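Local coordinates for phosphatase (Mycoplasma pneumoniae M129, PDB 1T71), which probably hydrolyses phosphoester bonds at a two-iron centre, possibly acting as a 2',3'-cyclic-nucleotide 3'-phosphodiesterase, at residues 11-16 / 43-48; 92-97 / 135-140; 121-126 / 153-158; 204-209 / 240-245. All blocks are in the same frame, centred on the assembly; numbering follows the deposited sequence.

Contact 1 of 4, residues 11-16 / 43-48; sequences GDVYGK and ENTTHG. With FE (Fe (III) ion), chain B; FE (Fe (III) ion), chain C.
Glu43 OE1 is gripped by two metals: it bridges both Fe(III) ions, lying 2.2 Å from each. As modelled, ND2 of neighbouring Asn44 adds a weak hydrogen bond. The chain reaches the irons by starting in the crowded position between backbone N and carbonyl (chi1 84°) and bending at chi2. OE2 is occupied separately by the backbone N of His72. From 11-16, Asp12 supplies OD2 to the chain B iron at 2.2 Å, and its carboxylate lies nearly coplanar with the Asn44 amide, whose ND2 is modelled 2.1 Å from the same ion. An amide oxygen is the usual iron ligand, so the assignment of ND2 and OD1, and with it the weak bond, deserves caution. Behind the metals, Gly15 N donates to Asn44 O (3.1 Å) from above the carbonyl plane. The Tyr14 ring receives Gly48 CA over one face in a CH-pi contact, 4.1 Å from its centroid, while CD2 meets Asn44 CB at 3.5 Å. Asn71, His158 and His183 serve the second iron and His185 the first. Two carboxylates facing two trivalent ions should stay ionised, and the shared oxygen would couple the metals, as in calcineurin-like phosphoesterases, with His72 the probable proton donor.

Contact 2 of 4, residues 92-97 / 135-140; sequences PLNLDT and TNPFKV
The flat amide of Asn94 reaches across from 92-97 and lies against the turn that leads into the helix beginning at Pro137. Its chi1 of -148° is well away from a staggered value, and the side chain runs obliquely across the Pro137 ring. ND2 approaches Pro137 CG at 3.3 Å, and the other end of the amide, OD1, stands 3.4 Å from Val140 CG2. The amide is also crowded against Thr135 O, too close in the model to be relied on. The secure polar link is made by the main chain, where Thr135 N donates to Asn94 O over 2.9 Å, coming from above the carbonyl plane with a fairly straight N-H (157°).

Asn136 occupies the N-cap position of helix 137-145, and its carbonyl O accepts Val140 N at 2.9 Å in the first turn. This helix is the crossover of a beta-alpha-beta unit between strands 117-124 and 152-158, so 92-97 rests against the start of the crossover. Leu123 of strand 117-124 touches both Asn94 and Val140.

On the apolar flank, Val140 points toward the loop. Leu93, with CG anti to the backbone N (chi1 176°), crosses it obliquely, and CD2 presses on Val140 CG1 at a tight 3.5 Å. Farther along the loop, Thr135 CG2 sits 4.0 Å from Asp96 CA, while the Asp96 carboxylate turns back to its own loop, where OD1 accepts the backbone N of Ser98.

Contact 3 of 4, residues 121-126 / 153-158; sequences TNLLGT and HIVDFH
Five backbone hydrogen bonds join 121-126 to 153-158 in parallel, alternating in direction: Thr121 N to Ile154 O (2.9 Å), Asp156 N to Thr121 O, Leu123 N to Asp156 O, His158 N to Leu123 O (2.8 Å) and Gly125 N to His158 O. The first four run close to the carbonyl plane or axis. In the last, the donor rises 43° out of that plane.

On one face, Leu123 CD1 meets Val155 CG1 at 4.2 Å, and Leu123 CB touches Phe157 CD2 at 4.0 Å. The Phe157 ring reaches on to Gly125 CA, 3.5 Å from its CE2, and stacks with Phe168 of helix 162-172. On the other, His158 and Leu124 run side by side, CD2 of Leu124 near the plane of the imidazole at its edge.

Farther out, both carboxylate oxygens of Asp156 are held: OD1 by Thr68 and Asn41, OD2 by Thr182. His158 is a ligand of the second iron, although as modelled CE1 lies nearest to it and NE2 faces Asp12 OD2, so its flip deserves caution. Neighbouring strands of a beta-alpha-beta unit crossing through helix 137-145, with a metal ligand at the C-terminal edge, are characteristic of the calcineurin-like metallophosphatase fold.

Contact 4 of 4, residues 204-209 / 240-245; sequences VGMCGP and GAQLNG
Backbone pairing is short. Gly208 and Gln242 form a single antiparallel, hydrogen-bonded bridge: Gln242 N donates to Gly208 O at 2.8 Å, nearly along the C=O axis, whereas the return bond from Gly208 N is weak and bent.

Amide side chains extend the join in both directions. Asn244 ND2 points at Met206 O over 2.8 Å with an almost perfectly straight N-H (178°), the acceptor lying in the amide plane. The same nitrogen also gives a weak bond to Gln242 OE1, while OD1 is taken by Arg264. Gln242 leaves its backbone in the crowded position (chi1 61°), then runs extended, and its NE2 meets a lone pair of Pro209 O at 2.9 Å.

Two waters bridge the segments. One donates to Val204 O and to Gly245 O, spanning the far end. The other accepts from Met206 N and donates to Gln242 OE1 at 2.8 Å, so that this amide is fixed at both of its polar atoms.

Sulfur and carbon contacts complete the interface. Cys207 SG lies unusually close, as modelled, to Leu243 CD2 (3.1 Å) and receives a weak hydrogen bond from Asn244 N. Met206 crosses Gln242 at about a right angle, CE 3.4 Å from NE2. Val204 CG1 lies 3.5 Å from Gly245 CA.

Strand 241-249 runs between strands 6-10 and 259-267 in its sheet, and short strand 206-207 pairs in parallel with 12-13. Cys207 and Leu243 both reach Ile22 of helix 15-23 and Leu10, while Met206 turns to His185, an iron ligand.

Contacts 1, 3 and 4 are buried, whereas contact 2, centred about 17 Å from the centre of the chain, is partly so. Their chemistry follows their place. Contact 1 is metal coordination between a strand-to-helix turn and a loop, contact 3 regular parallel sheet, contact 4 an irregular pairing finished by amides and waters, and contact 2 loop-to-helix packing. The helix of contact 2 connects the two strands of contact 3, and Leu93 N also hydrogen-bonds to Asn122 O. Contact 3 meets contact 1 at the irons, through a probable hydrogen bond, as modelled, between Asp12 OD2 and His158 NE2. Contacts 1 and 4 join by backbone bonds, Tyr14 N to Cys207 O and Cys207 N to Asp12 O.

Contact 1 of 4, residues 11-16 / 43-48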
loop_
_atom_site.group_PDB
_atom_site.type_symbol
_atom_site.label_atom_id
_atom_site.label_comp_id
_atom_site.label_asym_id
_atom_site.label_seq_id
_atom_site.Cartn_x
_atom_site.Cartn_y
_atom_site.Cartn_z
ATOM N N GLY A 11 -2.544 -3.023 -2.974
ATOM C CA GLY A 11 -1.668 -1.876 -3.162
ATOM C C GLY A 11 -2.382 -0.543 -3.311
ATOM O O GLY A 11 -3.607 -0.487 -3.406
ATOM N N ASP A 12 -1.593 0.529 -3.340
ATOM C CA ASP A 12 -2.076 1.903 -3.450
ATOM C C ASP A 12 -3.409 2.094 -4.152
ATOM O O ASP A 12 -3.514 1.884 -5.362
ATOM C CB ASP A 12 -1.029 2.776 -4.161
ATOM C CG ASP A 12 0.299 2.812 -3.430
ATOM O OD1 ASP A 12 0.792 1.726 -3.035
ATOM O OD2 ASP A 12 0.853 3.920 -3.262
ATOM N N VAL A 13 -4.417 2.513 -3.386
ATOM C CA VAL A 13 -5.748 2.784 -3.930
ATOM C C VAL A 13 -5.639 4.144 -4.612
ATOM O O VAL A 13 -5.249 5.123 -3.983
ATOM C CB VAL A 13 -6.813 2.866 -2.819
ATOM C CG1 VAL A 13 -8.149 3.261 -3.413
ATOM C CG2 VAL A 13 -6.933 1.530 -2.120
ATOM N N TYR A 14 -5.997 4.215 -5.887
ATOM C CA TYR A 14 -5.856 5.463 -6.628
ATOM C C TYR A 14 -7.130 5.949 -7.331
ATOM O O TYR A 14 -7.574 5.365 -8.326
ATOM C CB TYR A 14 -4.719 5.278 -7.648
ATOM C CG TYR A 14 -4.210 6.537 -8.319
ATOM C CD1 TYR A 14 -5.036 7.307 -9.147
ATOM C CD2 TYR A 14 -2.886 6.942 -8.151
ATOM C CE1 TYR A 14 -4.547 8.453 -9.792
ATOM C CE2 TYR A 14 -2.389 8.083 -8.786
ATOM C CZ TYR A 14 -3.222 8.829 -9.603
ATOM O OH TYR A 14 -2.722 9.946 -10.223
ATOM N N GLY A 15 -7.707 7.025 -6.799
ATOM C CA GLY A 15 -8.893 7.621 -7.390
ATOM C C GLY A 15 -10.169 6.804 -7.441
ATOM O O GLY A 15 -10.304 5.768 -6.786
ATOM N N LYS A 16 -11.117 7.285 -8.239
ATOM C CA LYS A 16 -12.409 6.628 -8.392
ATOM C C LYS A 16 -12.240 5.243 -9.002
ATOM O O LYS A 16 -12.921 4.294 -8.611
ATOM C CB LYS A 16 -13.327 7.474 -9.284
ATOM C CG LYS A 16 -14.745 6.933 -9.398
ATOM C CD LYS A 16 -15.616 7.789 -10.317
ATOM C CE LYS A 16 -15.633 9.263 -9.896
ATOM N NZ LYS A 16 -16.153 9.499 -8.511
ATOM N N GLU A 43 -3.109 5.600 0.195
ATOM C CA GLU A 43 -2.479 6.907 0.045
ATOM C C GLU A 43 -2.857 7.764 -1.165
ATOM O O GLU A 43 -2.582 8.963 -1.164
ATOM C CB GLU A 43 -0.956 6.762 0.085
ATOM C CG GLU A 43 -0.335 6.399 -1.244
ATOM C CD GLU A 43 0.931 7.181 -1.508
ATOM O OE1 GLU A 43 1.448 7.085 -2.633
ATOM O OE2 GLU A 43 1.406 7.895 -0.592
ATOM N N ASN A 44 -3.458 7.169 -2.196
ATOM C CA ASN A 44 -3.851 7.920 -3.398
ATOM C C ASN A 44 -5.367 7.919 -3.620
ATOM O O ASN A 44 -5.843 8.301 -4.686
ATOM C CB ASN A 44 -3.189 7.311 -4.639
ATOM C CG ASN A 44 -1.678 7.483 -4.648
ATOM O OD1 ASN A 44 -1.168 8.578 -4.881
ATOM N ND2 ASN A 44 -0.960 6.404 -4.387
ATOM N N THR A 45 -6.121 7.493 -2.614
ATOM C CA THR A 45 -7.565 7.394 -2.740
ATOM C C THR A 45 -8.341 8.602 -3.266
ATOM O O THR A 45 -9.045 8.492 -4.271
ATOM C CB THR A 45 -8.196 6.953 -1.405
ATOM O OG1 THR A 45 -7.636 5.697 -1.000
ATOM C CG2 THR A 45 -9.705 6.796 -1.563
ATOM N N THR A 46 -8.217 9.746 -2.599
ATOM C CA THR A 46 -8.955 10.950 -2.979
ATOM C C THR A 46 -8.246 11.843 -4.006
ATOM O O THR A 46 -7.260 12.515 -3.695
ATOM C CB THR A 46 -9.276 11.760 -1.717
ATOM O OG1 THR A 46 -9.951 10.906 -0.781
ATOM C CG2 THR A 46 -10.158 12.966 -2.045
ATOM N N HIS A 47 -8.775 11.855 -5.227
ATOM C CA HIS A 47 -8.199 12.631 -6.325
ATOM C C HIS A 47 -6.709 12.337 -6.526
ATOM O O HIS A 47 -5.923 13.219 -6.884
ATOM C CB HIS A 47 -8.424 14.131 -6.103
ATOM C CG HIS A 47 -9.867 14.528 -6.144
ATOM N ND1 HIS A 47 -10.604 14.784 -5.007
ATOM C CD2 HIS A 47 -10.725 14.651 -7.182
ATOM C CE1 HIS A 47 -11.854 15.046 -5.343
ATOM N NE2 HIS A 47 -11.955 14.971 -6.658
ATOM N N GLY A 48 -6.334 11.082 -6.291
ATOM C CA GLY A 48 -4.956 10.665 -6.474
ATOM C C GLY A 48 -4.020 10.965 -5.319
ATOM O O GLY A 48 -2.855 10.561 -5.357
HETATM FE FE FE B . 1.078 5.818 -4.362
HETATM FE FE FE C . 3.651 7.002 -2.939
#

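Contact 2 of 4, residues 92-97 / 135-140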
loop_
_atom_site.group_PDB
_atom_site.type_symbol
_atom_site.label_atom_id
_atom_site.label_comp_id
_atom_site.label_asym_id
_atom_site.label_seq_id
_atom_site.Cartn_x
_atom_site.Cartn_y
_atom_site.Cartn_z
ATOM N N PRO A 92 3.013 6.547 8.121
ATOM C CA PRO A 92 4.449 6.275 8.278
ATOM C C PRO A 92 4.974 6.601 9.692
ATOM O O PRO A 92 4.827 7.725 10.175
ATOM C CB PRO A 92 5.080 7.149 7.195
ATOM C CG PRO A 92 3.996 7.195 6.128
ATOM C CD PRO A 92 2.759 7.415 6.956
ATOM N N LEU A 93 5.576 5.606 10.343
ATOM C CA LEU A 93 6.126 5.741 11.699
ATOM C C LEU A 93 7.385 6.597 11.695
ATOM O O LEU A 93 7.680 7.333 12.635
ATOM C CB LEU A 93 6.471 4.346 12.246
ATOM C CG LEU A 93 7.140 4.227 13.620
ATOM C CD1 LEU A 93 6.212 4.761 14.707
ATOM C CD2 LEU A 93 7.462 2.763 13.889
ATOM N N ASN A 94 8.104 6.447 10.594
ATOM C CA ASN A 94 9.379 7.068 10.248
ATOM C C ASN A 94 9.455 8.614 10.215
ATOM O O ASN A 94 10.271 9.167 9.471
ATOM C CB ASN A 94 9.731 6.508 8.862
ATOM C CG ASN A 94 11.187 6.368 8.652
ATOM O OD1 ASN A 94 11.915 5.985 9.571
ATOM N ND2 ASN A 94 11.644 6.654 7.433
ATOM N N LEU A 95 8.648 9.307 11.018
ATOM C CA LEU A 95 8.615 10.778 10.984
ATOM C C LEU A 95 9.494 11.568 11.965
ATOM O O LEU A 95 9.517 11.296 13.163
ATOM C CB LEU A 95 7.161 11.247 11.128
ATOM C CG LEU A 95 6.155 10.619 10.149
ATOM C CD1 LEU A 95 4.747 11.114 10.468
ATOM C CD2 LEU A 95 6.524 10.963 8.720
ATOM N N ASP A 96 10.204 12.564 11.440
ATOM C CA ASP A 96 11.077 13.409 12.253
ATOM C C ASP A 96 10.235 14.452 12.990
ATOM O O ASP A 96 9.267 14.978 12.438
ATOM C CB ASP A 96 12.115 14.101 11.362
ATOM C CG ASP A 96 13.044 15.020 12.143
ATOM O OD1 ASP A 96 12.602 16.114 12.550
ATOM O OD2 ASP A 96 14.215 14.644 12.358
ATOM N N THR A 97 10.609 14.755 14.229
ATOM C CA THR A 97 9.856 15.714 15.031
ATOM C C THR A 97 9.711 17.112 14.433
ATOM O O THR A 97 8.799 17.847 14.803
ATOM C CB THR A 97 10.443 15.832 16.453
ATOM O OG1 THR A 97 11.860 16.037 16.381
ATOM C CG2 THR A 97 10.148 14.569 17.250
ATOM N N THR A 135 13.041 10.013 9.702
ATOM C CA THR A 135 14.086 9.311 10.440
ATOM C C THR A 135 14.376 8.019 9.677
ATOM O O THR A 135 13.578 7.612 8.840
ATOM C CB THR A 135 13.624 8.982 11.862
ATOM O OG1 THR A 135 12.342 8.351 11.809
ATOM C CG2 THR A 135 13.514 10.258 12.688
ATOM N N ASN A 136 15.513 7.384 9.955
ATOM C CA ASN A 136 15.904 6.158 9.253
ATOM C C ASN A 136 14.943 4.981 9.474
ATOM O O ASN A 136 14.733 4.553 10.606
ATOM C CB ASN A 136 17.315 5.746 9.674
ATOM C CG ASN A 136 17.935 4.748 8.716
ATOM O OD1 ASN A 136 18.719 5.118 7.837
ATOM N ND2 ASN A 136 17.571 3.483 8.861
ATOM N N PRO A 137 14.377 4.424 8.382
ATOM C CA PRO A 137 13.435 3.297 8.416
ATOM C C PRO A 137 14.054 2.050 9.043
ATOM O O PRO A 137 13.418 1.356 9.838
ATOM C CB PRO A 137 13.104 3.059 6.939
ATOM C CG PRO A 137 13.591 4.292 6.236
ATOM C CD PRO A 137 14.796 4.697 7.000
ATOM N N PHE A 138 15.293 1.761 8.657
ATOM C CA PHE A 138 16.013 0.598 9.167
ATOM C C PHE A 138 16.160 0.684 10.683
ATOM O O PHE A 138 15.822 -0.252 11.408
ATOM C CB PHE A 138 17.402 0.510 8.520
ATOM C CG PHE A 138 17.374 0.139 7.061
ATOM C CD1 PHE A 138 17.570 -1.180 6.661
ATOM C CD2 PHE A 138 17.130 1.102 6.088
ATOM C CE1 PHE A 138 17.518 -1.533 5.314
ATOM C CE2 PHE A 138 17.075 0.756 4.733
ATOM C CZ PHE A 138 17.270 -0.564 4.346
ATOM N N LYS A 139 16.663 1.816 11.161
ATOM C CA LYS A 139 16.847 2.000 12.594
ATOM C C LYS A 139 15.514 1.988 13.338
ATOM O O LYS A 139 15.375 1.312 14.353
ATOM C CB LYS A 139 17.600 3.307 12.862
ATOM C CG LYS A 139 18.955 3.345 12.173
ATOM C CD LYS A 139 19.790 4.539 12.588
ATOM C CE LYS A 139 21.134 4.497 11.883
ATOM N NZ LYS A 139 22.027 5.610 12.301
ATOM N N VAL A 140 14.531 2.721 12.827
ATOM C CA VAL A 140 13.218 2.775 13.470
ATOM C C VAL A 140 12.570 1.407 13.644
ATOM O O VAL A 140 12.108 1.072 14.730
ATOM C CB VAL A 140 12.235 3.674 12.680
ATOM C CG1 VAL A 140 10.816 3.517 13.237
ATOM C CG2 VAL A 140 12.672 5.127 12.781
#

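Contact 3 of 4, residues 121-126 / 153-158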
loop_
_atom_site.group_PDB
_atom_site.type_symbol
_atom_site.label_atom_id
_atom_site.label_comp_id
_atom_site.label_asym_id
_atom_site.label_seq_id
_atom_site.Cartn_x
_atom_site.Cartn_y
_atom_site.Cartn_z
ATOM N N THR A 121 2.765 -2.155 10.630
ATOM C CA THR A 121 3.656 -1.003 10.598
ATOM C C THR A 121 3.825 -0.469 9.175
ATOM O O THR A 121 3.921 -1.236 8.214
ATOM C CB THR A 121 5.040 -1.378 11.170
ATOM O OG1 THR A 121 4.878 -1.858 12.509
ATOM C CG2 THR A 121 5.973 -0.171 11.183
ATOM N N ASN A 122 3.871 0.855 9.064
ATOM C CA ASN A 122 4.014 1.560 7.791
ATOM C C ASN A 122 5.256 2.443 7.906
ATOM O O ASN A 122 5.440 3.136 8.903
ATOM C CB ASN A 122 2.745 2.402 7.542
ATOM C CG ASN A 122 2.774 3.176 6.217
ATOM O OD1 ASN A 122 3.320 2.711 5.204
ATOM N ND2 ASN A 122 2.150 4.354 6.218
ATOM N N LEU A 123 6.118 2.404 6.897
ATOM C CA LEU A 123 7.343 3.202 6.910
ATOM C C LEU A 123 7.610 3.839 5.551
ATOM O O LEU A 123 7.140 3.348 4.524
ATOM C CB LEU A 123 8.538 2.325 7.285
ATOM C CG LEU A 123 8.571 1.720 8.691
ATOM C CD1 LEU A 123 9.340 0.403 8.665
ATOM C CD2 LEU A 123 9.217 2.708 9.656
ATOM N N LEU A 124 8.370 4.932 5.558
ATOM C CA LEU A 124 8.740 5.643 4.333
ATOM C C LEU A 124 10.204 5.379 3.997
ATOM O O LEU A 124 11.093 5.534 4.840
ATOM C CB LEU A 124 8.516 7.153 4.498
ATOM C CG LEU A 124 7.146 7.718 4.114
ATOM C CD1 LEU A 124 6.968 9.106 4.714
ATOM C CD2 LEU A 124 7.029 7.779 2.599
ATOM N N GLY A 125 10.453 4.978 2.759
ATOM C CA GLY A 125 11.815 4.705 2.342
ATOM C C GLY A 125 12.609 5.989 2.265
ATOM O O GLY A 125 12.064 7.059 1.995
ATOM N N THR A 126 13.908 5.891 2.504
ATOM C CA THR A 126 14.757 7.066 2.458
ATOM C C THR A 126 14.929 7.530 1.010
ATOM O O THR A 126 15.312 8.670 0.757
ATOM C CB THR A 126 16.128 6.756 3.078
ATOM O OG1 THR A 126 16.811 7.980 3.357
ATOM C CG2 THR A 126 16.966 5.916 2.124
ATOM N N HIS A 153 3.922 -9.653 12.443
ATOM C CA HIS A 153 4.289 -8.267 12.190
ATOM C C HIS A 153 4.230 -8.048 10.687
ATOM O O HIS A 153 5.034 -8.612 9.945
ATOM C CB HIS A 153 5.706 -8.002 12.703
ATOM C CG HIS A 153 6.003 -6.556 12.948
ATOM N ND1 HIS A 153 5.275 -5.534 12.375
ATOM C CD2 HIS A 153 6.971 -5.960 13.683
ATOM C CE1 HIS A 153 5.781 -4.373 12.747
ATOM N NE2 HIS A 153 6.811 -4.602 13.541
ATOM N N ILE A 154 3.261 -7.246 10.251
ATOM C CA ILE A 154 3.062 -6.941 8.836
ATOM C C ILE A 154 3.622 -5.556 8.530
ATOM O O ILE A 154 3.222 -4.567 9.145
ATOM C CB ILE A 154 1.554 -6.989 8.483
ATOM C CG1 ILE A 154 1.036 -8.422 8.666
ATOM C CG2 ILE A 154 1.320 -6.511 7.056
ATOM C CD1 ILE A 154 -0.470 -8.564 8.508
ATOM N N VAL A 155 4.548 -5.484 7.580
ATOM C CA VAL A 155 5.166 -4.207 7.232
ATOM C C VAL A 155 4.939 -3.730 5.799
ATOM O O VAL A 155 5.184 -4.463 4.839
ATOM C CB VAL A 155 6.694 -4.252 7.463
ATOM C CG1 VAL A 155 7.318 -2.912 7.087
ATOM C CG2 VAL A 155 6.996 -4.601 8.911
ATOM N N ASP A 156 4.468 -2.495 5.669
ATOM C CA ASP A 156 4.257 -1.881 4.363
ATOM C C ASP A 156 5.375 -0.845 4.233
ATOM O O ASP A 156 5.328 0.209 4.872
ATOM C CB ASP A 156 2.884 -1.193 4.290
ATOM C CG ASP A 156 2.699 -0.377 3.007
ATOM O OD1 ASP A 156 1.571 0.100 2.731
ATOM O OD2 ASP A 156 3.690 -0.202 2.272
ATOM N N PHE A 157 6.388 -1.164 3.426
ATOM C CA PHE A 157 7.530 -0.272 3.220
ATOM C C PHE A 157 7.282 0.545 1.960
ATOM O O PHE A 157 7.415 0.043 0.844
ATOM C CB PHE A 157 8.820 -1.088 3.072
ATOM C CG PHE A 157 10.085 -0.266 3.132
ATOM C CD1 PHE A 157 11.198 -0.628 2.375
ATOM C CD2 PHE A 157 10.168 0.866 3.942
ATOM C CE1 PHE A 157 12.376 0.131 2.419
ATOM C CE2 PHE A 157 11.338 1.632 3.995
ATOM C CZ PHE A 157 12.444 1.265 3.232
ATOM N N HIS A 158 6.913 1.804 2.151
ATOM C CA HIS A 158 6.616 2.701 1.043
ATOM C C HIS A 158 7.911 3.342 0.563
ATOM O O HIS A 158 8.330 4.377 1.086
ATOM C CB HIS A 158 5.623 3.771 1.516
ATOM C CG HIS A 158 4.730 4.281 0.435
ATOM N ND1 HIS A 158 4.835 5.556 -0.075
ATOM C CD2 HIS A 158 3.729 3.680 -0.251
ATOM C CE1 HIS A 158 3.935 5.719 -1.028
ATOM N NE2 HIS A 158 3.251 4.596 -1.155
#

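Contact 4 of 4, residues 204-209 / 240-245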
loop_
_atom_site.group_PDB
_atom_site.type_symbol
_atom_site.label_atom_id
_atom_site.label_comp_id
_atom_site.label_asym_id
_atom_site.label_seq_id
_atom_site.Cartn_x
_atom_site.Cartn_y
_atom_site.Cartn_z
ATOM N N VAL A 204 3.780 -4.276 -4.402
ATOM C CA VAL A 204 2.468 -4.891 -4.563
ATOM C C VAL A 204 1.750 -4.373 -5.807
ATOM O O VAL A 204 1.005 -5.099 -6.466
ATOM C CB VAL A 204 1.573 -4.611 -3.338
ATOM C CG1 VAL A 204 0.174 -5.196 -3.563
ATOM C CG2 VAL A 204 2.207 -5.198 -2.091
ATOM N N GLY A 205 1.980 -3.115 -6.140
ATOM C CA GLY A 205 1.307 -2.547 -7.293
ATOM C C GLY A 205 0.239 -1.567 -6.847
ATOM O O GLY A 205 0.162 -1.214 -5.670
ATOM N N MET A 206 -0.605 -1.159 -7.784
ATOM C CA MET A 206 -1.652 -0.181 -7.516
ATOM C C MET A 206 -3.071 -0.669 -7.821
ATOM O O MET A 206 -3.278 -1.567 -8.644
ATOM C CB MET A 206 -1.355 1.078 -8.348
ATOM C CG MET A 206 -2.494 2.075 -8.496
ATOM S SD MET A 206 -2.132 3.402 -9.701
ATOM C CE MET A 206 -2.145 2.477 -11.221
ATOM N N CYS A 207 -4.041 -0.086 -7.126
ATOM C CA CYS A 207 -5.450 -0.375 -7.367
ATOM C C CYS A 207 -5.987 0.977 -7.848
ATOM O O CYS A 207 -6.271 1.863 -7.044
ATOM C CB CYS A 207 -6.160 -0.808 -6.080
ATOM S SG CYS A 207 -5.667 -2.441 -5.441
ATOM N N GLY A 208 -6.074 1.144 -9.164
ATOM C CA GLY A 208 -6.551 2.397 -9.726
ATOM C C GLY A 208 -6.683 2.338 -11.236
ATOM O O GLY A 208 -6.991 1.276 -11.775
ATOM N N PRO A 209 -6.466 3.456 -11.951
ATOM C CA PRO A 209 -6.575 3.474 -13.414
ATOM C C PRO A 209 -5.741 2.362 -14.042
ATOM O O PRO A 209 -4.693 1.988 -13.505
ATOM C CB PRO A 209 -6.062 4.866 -13.778
ATOM C CG PRO A 209 -6.493 5.686 -12.600
ATOM C CD PRO A 209 -6.116 4.793 -11.441
ATOM N N GLY A 240 -9.978 2.854 -17.799
ATOM C CA GLY A 240 -9.955 1.499 -17.272
ATOM C C GLY A 240 -9.590 1.359 -15.807
ATOM O O GLY A 240 -9.702 2.313 -15.041
ATOM N N ALA A 241 -9.145 0.170 -15.411
ATOM C CA ALA A 241 -8.788 -0.060 -14.016
ATOM C C ALA A 241 -7.991 -1.330 -13.784
ATOM O O ALA A 241 -8.025 -2.266 -14.585
ATOM C CB ALA A 241 -10.049 -0.094 -13.161
ATOM N N GLN A 242 -7.278 -1.357 -12.666
ATOM C CA GLN A 242 -6.491 -2.520 -12.298
ATOM C C GLN A 242 -6.489 -2.680 -10.791
ATOM O O GLN A 242 -6.546 -1.698 -10.043
ATOM C CB GLN A 242 -5.048 -2.397 -12.816
ATOM C CG GLN A 242 -4.271 -1.199 -12.274
ATOM C CD GLN A 242 -2.870 -1.103 -12.846
ATOM O OE1 GLN A 242 -2.048 -2.004 -12.666
ATOM N NE2 GLN A 242 -2.588 -0.011 -13.545
ATOM N N LEU A 243 -6.440 -3.931 -10.359
ATOM C CA LEU A 243 -6.416 -4.279 -8.950
ATOM C C LEU A 243 -5.197 -5.170 -8.761
ATOM O O LEU A 243 -5.036 -6.161 -9.472
ATOM C CB LEU A 243 -7.693 -5.042 -8.583
ATOM C CG LEU A 243 -7.884 -5.656 -7.191
ATOM C CD1 LEU A 243 -6.841 -6.719 -6.918
ATOM C CD2 LEU A 243 -7.818 -4.576 -6.153
ATOM N N ASN A 244 -4.344 -4.815 -7.805
ATOM C CA ASN A 244 -3.143 -5.587 -7.529
ATOM C C ASN A 244 -2.980 -5.799 -6.033
ATOM O O ASN A 244 -3.119 -4.868 -5.236
ATOM C CB ASN A 244 -1.924 -4.862 -8.090
ATOM C CG ASN A 244 -1.918 -4.832 -9.604
ATOM O OD1 ASN A 244 -1.516 -5.800 -10.250
ATOM N ND2 ASN A 244 -2.380 -3.727 -10.181
ATOM N N GLY A 245 -2.689 -7.033 -5.645
ATOM C CA GLY A 245 -2.532 -7.316 -4.236
ATOM C C GLY A 245 -1.822 -8.619 -3.968
ATOM O O GLY A 245 -1.313 -9.279 -4.881
HETATM O O HOH W 1 0.548 -8.009 -6.740
HETATM O O HOH W 2 -0.294 -1.455 -10.576
#